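Local coordinates for mevalonate 3-kinase (Thermoplasma acidophilum, PDB 4RKS), which phosphorylates (R)-mevalonate at its 3-hydroxyl with ATP, a step of an alternative mevalonate pathway to isopentenyl diphosphate found in extreme acidophiles of the Thermoplasmatales, at residues 33-38 and 232-237; 51-56 and 161-166; 153-158 and 179-184. All coordinates share one frame; numbering follows the deposited sequence.

Interaction 1: 33-38 and 232-237; sequences IGVVLL and HMIKEY. With MEV ((R)-mevalonate), chain C.
Carboxylate oxygen O4 of the bound (R)-mevalonate is gripped by two donors, the backbone N of Leu38 and the NH2 of Arg163. The bond from Leu38 N to O4 is 2.8 Å long and almost straight, with an N-H...O angle of 175°. Nearby, Gly34 CA lies 3.4 Å from the other carboxylate oxygen, O3, while Leu37 CD2 packs 3.8 Å from the carboxyl carbon C5, so residues 33-38 bracket one end of the substrate.

Their other flank meets residues 232-237 through apolar groups alone. Ile234 projects a single methyl, CD1, which is 3.6 Å from Val35 CG1 and 3.5 Å from Val36 CG2. Its extended second torsion (chi2 170°) carries CD1 away from the helix backbone. Two consecutive valines can both point at the helix because the chain forms a classic beta bulge, Val35 and Val36 together facing Ala54. The contact is small, burying 92 Å² in all.

Strand 53-59 pairs with residues 33-36, Ile56 with Ile33 and Ala54 with both valines, while Ala227 and His230 of helix 220-238 also touch Val36. Helix 243-262 touches both segments, Thr254 and Tyr257 packing on Leu37 and Leu249 on Met233.

Interaction 2: 51-56 and 161-166; sequences HTSAGI and AGRSLF. With MEV ((R)-mevalonate), chain C.
The guanidinium of Arg163 is the flat group that meets strand residues 53-56: Ala54 O and Gly55 CA approach it obliquely, while Ser53 CB and mevalonate O4 lie at its edge, near its plane. Water 1 and the carboxyl carbon C5 of mevalonate also lie at the edge, within the plane. The carboxyl group thus meets the guanidinium at its edge, and two hydrogen bonds join them. Arg163 NH1 donates to substrate O3 over 2.9 Å, nearly straight. Arg163 NH2 donates to O4 over 2.6 Å, at an angle of 164°.

The remaining nitrogen serves the protein side. Arg163 NE donates to water 1 over 2.6 Å, and this water donates in turn to Ser53 OG at 3.2 Å, a relay that probably helps fix the rotation of the guanidinium. The arginine chain is extended from CG to NE and runs past Gly55, whose CA lies 3.8 Å from Arg163 NE. The glycine permits a close passage, with the CA atoms of Gly55 and Arg163 only 6.0 Å apart. Overall, the axes of strand 53-56 and helix 161-166 approach to 8.1 Å at 42°.

Thr32 and Thr170, on the strands flanking 53-59, also touch the Arg163 side chain. This is part of the mevalonate site of a GHMP-family kinase: Arg163, an established substrate-binding residue, reaches past strand 53-59 to pair with the carboxylate.

Interaction 3: 153-158 and 179-184; sequences DLRAVS and AYTEKI
This is a partly buried contact made by one long side chain: Arg155, from the segment 153-158 that carries on from helix 147-154, spans to the start of strand 179-185 within the diphosphomevalonate decarboxylase-like N-terminal domain. The backbones stay well apart, Arg155 CA and Ala179 CA being 10.1 Å from each other, and only 112 Å² is buried in total.

The Arg155 chain is extended from CG to NE, and its last torsion (chi4 96°) then turns one face of the guanidinium to the Ala179 methyl. Ala179 CB consequently sits over the centre of that face, 3.7 Å from Arg155 NH2 and 3.8 Å from Arg155 CZ. Water 2 lies at the edge, in the guanidinium plane. It accepts from Arg155 NH2 at 3.2 Å and is 2.8 Å from Ala179 O, to which it may donate, though other acceptors compete for its protons.

The charge is met by Glu151, on helix 147-154, whose OE2 forms a salt bridge with Arg155 NH2 and is also hydrogen-bonded to Thr181 OG1. Asn152 OD1 is hydrogen-bonded to Arg155 NH1. Glu151 thus ties the arginine to the strand indirectly, and Thr181 OG1 is also hydrogen-bonded to Thr172 OG1 of strand 169-174.

Strand 179-185 pairs antiparallel with strand 169-174. Helix 161-166 touches both partners, Phe166 packing on Thr181 and Ala161 on Leu154.

In the fold
Interactions 2 and 3 are close neighbours, their centres 6 Å apart, whereas interaction 1 lies about 10 Å from interaction 2 and 15 Å from interaction 3, centre to centre. Strands 24-34, 53-59, 169-174 and 179-185 pair successively, all antiparallel, and link the three contacts. Along the chain the segments of interactions 2 and 3 alternate, and all four fall between the two segments of interaction 1, which joins the N-terminal family region to the C-terminal one. Interactions 1 and 2 share the mevalonate, while a salt bridge from Lys235 to Glu182 connects 232-237 with 179-184. Segment 33-38 and helix 161-166 bond the carboxylate, while the Arg155 side chain of interaction 3 lies about 9 Å from mevalonate.

Interaction 1: 33-38 and 232-237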
# COMPACT_ATOMS: atom_id res chain seq x y z
N ILE A 33 2.56 1.30 -2.85
CA ILE A 33 3.97 1.59 -2.59
C ILE A 33 4.06 2.87 -1.76
O ILE A 33 3.46 3.89 -2.12
CB ILE A 33 4.77 1.79 -3.91
CG1 ILE A 33 4.83 0.48 -4.70
CG2 ILE A 33 6.18 2.31 -3.63
CD1 ILE A 33 5.19 0.65 -6.18
N GLY A 34 4.79 2.82 -0.65
CA GLY A 34 5.02 4.02 0.14
C GLY A 34 5.87 5.07 -0.58
O GLY A 34 6.82 4.74 -1.28
N VAL A 35 5.53 6.34 -0.39
CA VAL A 35 6.29 7.46 -0.94
C VAL A 35 6.94 8.29 0.18
O VAL A 35 8.10 8.72 0.08
CB VAL A 35 5.39 8.35 -1.84
CG1 VAL A 35 6.01 9.72 -2.09
CG2 VAL A 35 5.10 7.65 -3.17
N VAL A 36 6.18 8.53 1.24
CA VAL A 36 6.76 8.91 2.54
C VAL A 36 6.48 7.72 3.43
O VAL A 36 5.31 7.36 3.65
CB VAL A 36 6.16 10.22 3.11
CG1 VAL A 36 6.70 10.52 4.53
CG2 VAL A 36 6.47 11.40 2.18
N LEU A 37 7.55 7.09 3.89
CA LEU A 37 7.48 5.72 4.37
C LEU A 37 7.05 5.63 5.81
O LEU A 37 7.60 6.33 6.66
CB LEU A 37 8.84 5.04 4.17
CG LEU A 37 9.28 4.96 2.71
CD1 LEU A 37 10.71 4.43 2.57
CD2 LEU A 37 8.29 4.10 1.94
N LEU A 38 6.09 4.75 6.10
CA LEU A 38 5.59 4.60 7.46
C LEU A 38 6.42 3.65 8.32
O LEU A 38 6.73 2.53 7.92
CB LEU A 38 4.14 4.11 7.44
CG LEU A 38 3.55 3.89 8.83
CD1 LEU A 38 3.39 5.23 9.53
CD2 LEU A 38 2.22 3.17 8.71
N HIS A 232 4.09 17.62 3.29
CA HIS A 232 3.75 18.98 2.89
C HIS A 232 4.49 19.36 1.60
O HIS A 232 3.91 20.00 0.73
CB HIS A 232 4.07 19.99 4.00
CG HIS A 232 2.97 20.14 5.01
ND1 HIS A 232 3.14 19.85 6.35
CD2 HIS A 232 1.69 20.55 4.87
CE1 HIS A 232 2.00 20.08 6.99
NE2 HIS A 232 1.11 20.50 6.12
N MET A 233 5.74 18.93 1.47
CA MET A 233 6.49 19.21 0.26
C MET A 233 5.85 18.51 -0.93
O MET A 233 5.84 19.05 -2.03
CB MET A 233 7.95 18.79 0.43
CG MET A 233 8.68 19.63 1.47
SD MET A 233 10.37 19.08 1.79
CE MET A 233 11.11 19.33 0.17
N ILE A 234 5.29 17.32 -0.72
CA ILE A 234 4.61 16.61 -1.80
C ILE A 234 3.31 17.32 -2.20
O ILE A 234 3.04 17.48 -3.38
CB ILE A 234 4.35 15.15 -1.42
CG1 ILE A 234 5.68 14.39 -1.41
CG2 ILE A 234 3.35 14.48 -2.39
CD1 ILE A 234 5.60 13.03 -0.82
N LYS A 235 2.54 17.78 -1.21
CA LYS A 235 1.29 18.49 -1.50
C LYS A 235 1.58 19.75 -2.33
O LYS A 235 0.80 20.11 -3.21
CB LYS A 235 0.54 18.85 -0.21
CG LYS A 235 -0.94 19.26 -0.44
CD LYS A 235 -1.77 19.26 0.85
CE LYS A 235 -3.20 19.77 0.58
NZ LYS A 235 -4.10 19.62 1.74
N GLU A 236 2.71 20.40 -2.05
CA GLU A 236 3.15 21.56 -2.83
C GLU A 236 3.58 21.22 -4.25
O GLU A 236 3.21 21.91 -5.21
CB GLU A 236 4.32 22.24 -2.11
CG GLU A 236 3.96 22.82 -0.75
CD GLU A 236 2.98 23.99 -0.84
OE1 GLU A 236 3.16 24.85 -1.73
OE2 GLU A 236 2.03 24.02 -0.04
N TYR A 237 4.39 20.18 -4.41
CA TYR A 237 4.77 19.73 -5.74
C TYR A 237 3.54 19.43 -6.60
O TYR A 237 3.54 19.65 -7.81
CB TYR A 237 5.66 18.49 -5.67
CG TYR A 237 7.08 18.74 -5.26
CD1 TYR A 237 7.81 19.78 -5.81
CD2 TYR A 237 7.71 17.92 -4.32
CE1 TYR A 237 9.14 20.01 -5.44
CE2 TYR A 237 9.03 18.14 -3.94
CZ TYR A 237 9.74 19.19 -4.50
OH TYR A 237 11.05 19.41 -4.12
C8 MEV C . 3.69 0.25 5.61
O8 MEV C . 2.84 -0.23 6.63
C2 MEV C . 5.11 -0.19 5.93
C3 MEV C . 6.14 -0.09 4.82
O7 MEV C . 5.70 -0.66 3.62
C4 MEV C . 6.52 1.35 4.56
C5 MEV C . 5.57 2.07 3.63
O3 MEV C . 5.18 1.55 2.54
O4 MEV C . 5.14 3.20 3.95
C6 MEV C . 7.35 -0.86 5.30

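Interaction 2: 51-56 and 161-166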
# COMPACT_ATOMS: atom_id res chain seq x y z
N HIS A 51 2.77 8.31 12.65
CA HIS A 51 3.12 9.57 12.03
C HIS A 51 2.61 9.66 10.59
O HIS A 51 2.08 8.69 10.05
CB HIS A 51 4.64 9.78 12.06
CG HIS A 51 5.42 8.85 11.17
ND1 HIS A 51 5.50 9.02 9.81
CD2 HIS A 51 6.17 7.76 11.46
CE1 HIS A 51 6.27 8.08 9.29
NE2 HIS A 51 6.68 7.29 10.27
N THR A 52 2.76 10.84 9.99
CA THR A 52 2.24 11.09 8.63
C THR A 52 3.03 10.32 7.56
O THR A 52 4.25 10.23 7.63
CB THR A 52 2.27 12.60 8.32
OG1 THR A 52 1.37 13.28 9.20
CG2 THR A 52 1.88 12.88 6.87
N SER A 53 2.33 9.75 6.59
CA SER A 53 2.97 9.02 5.49
C SER A 53 2.28 9.36 4.18
O SER A 53 1.26 10.04 4.18
CB SER A 53 2.95 7.51 5.74
OG SER A 53 1.63 7.06 5.99
N ALA A 54 2.84 8.88 3.07
CA ALA A 54 2.24 9.07 1.75
C ALA A 54 2.47 7.84 0.87
O ALA A 54 3.40 7.06 1.09
CB ALA A 54 2.81 10.34 1.07
N GLY A 55 1.62 7.64 -0.13
CA GLY A 55 1.78 6.48 -0.97
C GLY A 55 1.06 6.55 -2.30
O GLY A 55 0.28 7.47 -2.55
N ILE A 56 1.33 5.56 -3.15
CA ILE A 56 0.64 5.40 -4.44
C ILE A 56 0.05 4.01 -4.54
O ILE A 56 0.62 3.06 -4.01
CB ILE A 56 1.60 5.57 -5.64
CG1 ILE A 56 2.89 4.80 -5.36
CG2 ILE A 56 1.86 7.02 -5.95
CD1 ILE A 56 3.89 4.82 -6.51
N ALA A 161 -4.38 0.90 4.53
CA ALA A 161 -5.56 0.59 3.73
C ALA A 161 -6.01 1.81 2.90
O ALA A 161 -6.51 1.66 1.78
CB ALA A 161 -6.70 0.12 4.62
N GLY A 162 -5.82 3.00 3.45
CA GLY A 162 -6.29 4.22 2.81
C GLY A 162 -5.63 4.52 1.47
O GLY A 162 -6.24 5.15 0.60
N ARG A 163 -4.39 4.08 1.30
CA ARG A 163 -3.68 4.27 0.04
C ARG A 163 -4.45 3.59 -1.08
O ARG A 163 -4.65 4.14 -2.16
CB ARG A 163 -2.26 3.70 0.11
CG ARG A 163 -1.27 4.44 0.99
CD ARG A 163 0.01 3.58 1.16
NE ARG A 163 1.03 4.24 1.96
CZ ARG A 163 2.21 3.70 2.27
NH1 ARG A 163 2.53 2.48 1.86
NH2 ARG A 163 3.08 4.38 3.01
N SER A 164 -4.89 2.38 -0.80
CA SER A 164 -5.56 1.58 -1.80
C SER A 164 -7.04 1.95 -1.91
O SER A 164 -7.64 1.80 -2.96
CB SER A 164 -5.38 0.10 -1.49
OG SER A 164 -6.07 -0.69 -2.44
N LEU A 165 -7.64 2.43 -0.82
CA LEU A 165 -9.05 2.80 -0.85
C LEU A 165 -9.29 3.97 -1.81
O LEU A 165 -10.19 3.94 -2.63
CB LEU A 165 -9.57 3.14 0.56
CG LEU A 165 -11.06 3.46 0.67
CD1 LEU A 165 -11.91 2.30 0.18
CD2 LEU A 165 -11.45 3.84 2.10
N PHE A 166 -8.44 4.99 -1.73
CA PHE A 166 -8.68 6.22 -2.49
C PHE A 166 -7.94 6.26 -3.83
O PHE A 166 -8.42 6.87 -4.80
CB PHE A 166 -8.32 7.43 -1.64
CG PHE A 166 -9.30 7.66 -0.52
CD1 PHE A 166 -10.50 8.31 -0.76
CD2 PHE A 166 -9.02 7.21 0.75
CE1 PHE A 166 -11.41 8.52 0.26
CE2 PHE A 166 -9.93 7.42 1.79
CZ PHE A 166 -11.12 8.08 1.54
C8 MEV C . 3.69 0.25 5.61
O8 MEV C . 2.84 -0.23 6.63
C2 MEV C . 5.11 -0.19 5.93
C3 MEV C . 6.14 -0.09 4.82
O7 MEV C . 5.70 -0.66 3.62
C4 MEV C . 6.52 1.35 4.56
C5 MEV C . 5.57 2.07 3.63
O3 MEV C . 5.18 1.55 2.54
O4 MEV C . 5.14 3.20 3.95
C6 MEV C . 7.35 -0.86 5.30
O HOH W 1 0.56 6.52 3.06

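Interaction 3: 153-158 and 179-184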
# COMPACT_ATOMS: atom_id res chain seq x y z
N ASP A 153 -11.69 1.82 10.48
CA ASP A 153 -11.92 0.41 10.79
C ASP A 153 -11.04 -0.54 9.97
O ASP A 153 -10.66 -1.61 10.45
CB ASP A 153 -13.40 0.04 10.57
CG ASP A 153 -14.35 0.87 11.45
OD1 ASP A 153 -14.07 1.01 12.66
OD2 ASP A 153 -15.36 1.39 10.92
N LEU A 154 -10.71 -0.15 8.73
CA LEU A 154 -9.93 -1.03 7.86
C LEU A 154 -8.47 -1.17 8.30
O LEU A 154 -7.79 -2.10 7.87
CB LEU A 154 -9.96 -0.54 6.42
CG LEU A 154 -11.31 -0.42 5.72
CD1 LEU A 154 -11.11 0.10 4.30
CD2 LEU A 154 -12.08 -1.75 5.73
N ARG A 155 -7.97 -0.24 9.11
CA ARG A 155 -6.54 -0.25 9.43
C ARG A 155 -6.16 -1.44 10.31
O ARG A 155 -4.99 -1.85 10.33
CB ARG A 155 -6.12 1.07 10.10
CG ARG A 155 -6.07 2.22 9.10
CD ARG A 155 -5.36 3.47 9.63
NE ARG A 155 -5.75 4.62 8.83
CZ ARG A 155 -6.72 5.45 9.19
NH1 ARG A 155 -7.33 5.27 10.36
NH2 ARG A 155 -7.06 6.47 8.42
N ALA A 156 -7.15 -2.02 10.99
CA ALA A 156 -6.93 -3.20 11.80
C ALA A 156 -6.53 -4.36 10.91
O ALA A 156 -5.84 -5.28 11.34
CB ALA A 156 -8.19 -3.54 12.61
N VAL A 157 -6.98 -4.32 9.67
CA VAL A 157 -6.63 -5.32 8.70
C VAL A 157 -5.26 -4.98 8.09
O VAL A 157 -4.40 -5.84 7.96
CB VAL A 157 -7.70 -5.42 7.61
CG1 VAL A 157 -7.30 -6.43 6.54
CG2 VAL A 157 -9.04 -5.81 8.25
N SER A 158 -5.05 -3.71 7.75
CA SER A 158 -3.76 -3.25 7.24
C SER A 158 -3.64 -1.74 7.42
O SER A 158 -4.51 -1.00 7.00
CB SER A 158 -3.59 -3.63 5.77
OG SER A 158 -2.42 -3.05 5.22
N ALA A 179 -6.07 9.68 12.25
CA ALA A 179 -5.43 9.64 10.94
C ALA A 179 -6.46 9.92 9.84
O ALA A 179 -7.64 9.52 9.94
CB ALA A 179 -4.74 8.30 10.70
N TYR A 180 -6.01 10.60 8.80
CA TYR A 180 -6.91 11.00 7.73
C TYR A 180 -6.20 10.98 6.36
O TYR A 180 -5.18 11.63 6.16
CB TYR A 180 -7.49 12.39 8.03
CG TYR A 180 -8.52 12.85 7.02
CD1 TYR A 180 -8.14 13.55 5.88
CD2 TYR A 180 -9.87 12.57 7.21
CE1 TYR A 180 -9.08 13.96 4.94
CE2 TYR A 180 -10.82 12.98 6.28
CZ TYR A 180 -10.42 13.67 5.15
OH TYR A 180 -11.36 14.09 4.23
N THR A 181 -6.76 10.23 5.40
CA THR A 181 -6.14 10.06 4.08
C THR A 181 -6.77 11.01 3.06
O THR A 181 -7.99 11.06 2.91
CB THR A 181 -6.24 8.62 3.57
OG1 THR A 181 -5.50 7.74 4.43
CG2 THR A 181 -5.70 8.50 2.13
N GLU A 182 -5.92 11.74 2.35
CA GLU A 182 -6.36 12.73 1.37
C GLU A 182 -5.80 12.39 -0.01
O GLU A 182 -4.62 12.05 -0.14
CB GLU A 182 -5.89 14.13 1.82
CG GLU A 182 -5.93 15.21 0.75
CD GLU A 182 -5.35 16.56 1.20
OE1 GLU A 182 -4.60 16.63 2.20
OE2 GLU A 182 -5.66 17.56 0.52
N LYS A 183 -6.63 12.49 -1.05
CA LYS A 183 -6.19 12.30 -2.43
C LYS A 183 -5.47 13.55 -2.91
O LYS A 183 -6.03 14.64 -2.86
CB LYS A 183 -7.37 11.99 -3.34
CG LYS A 183 -7.99 10.65 -3.09
CD LYS A 183 -9.50 10.69 -3.28
CE LYS A 183 -9.87 10.85 -4.74
NZ LYS A 183 -11.33 10.66 -4.96
N ILE A 184 -4.25 13.38 -3.41
CA ILE A 184 -3.39 14.51 -3.76
C ILE A 184 -3.24 14.67 -5.27
O ILE A 184 -3.26 15.80 -5.79
CB ILE A 184 -1.99 14.35 -3.11
CG1 ILE A 184 -2.12 14.28 -1.59
CG2 ILE A 184 -1.10 15.48 -3.48
CD1 ILE A 184 -2.71 15.54 -0.96
O HOH W 2 -9.61 8.32 8.34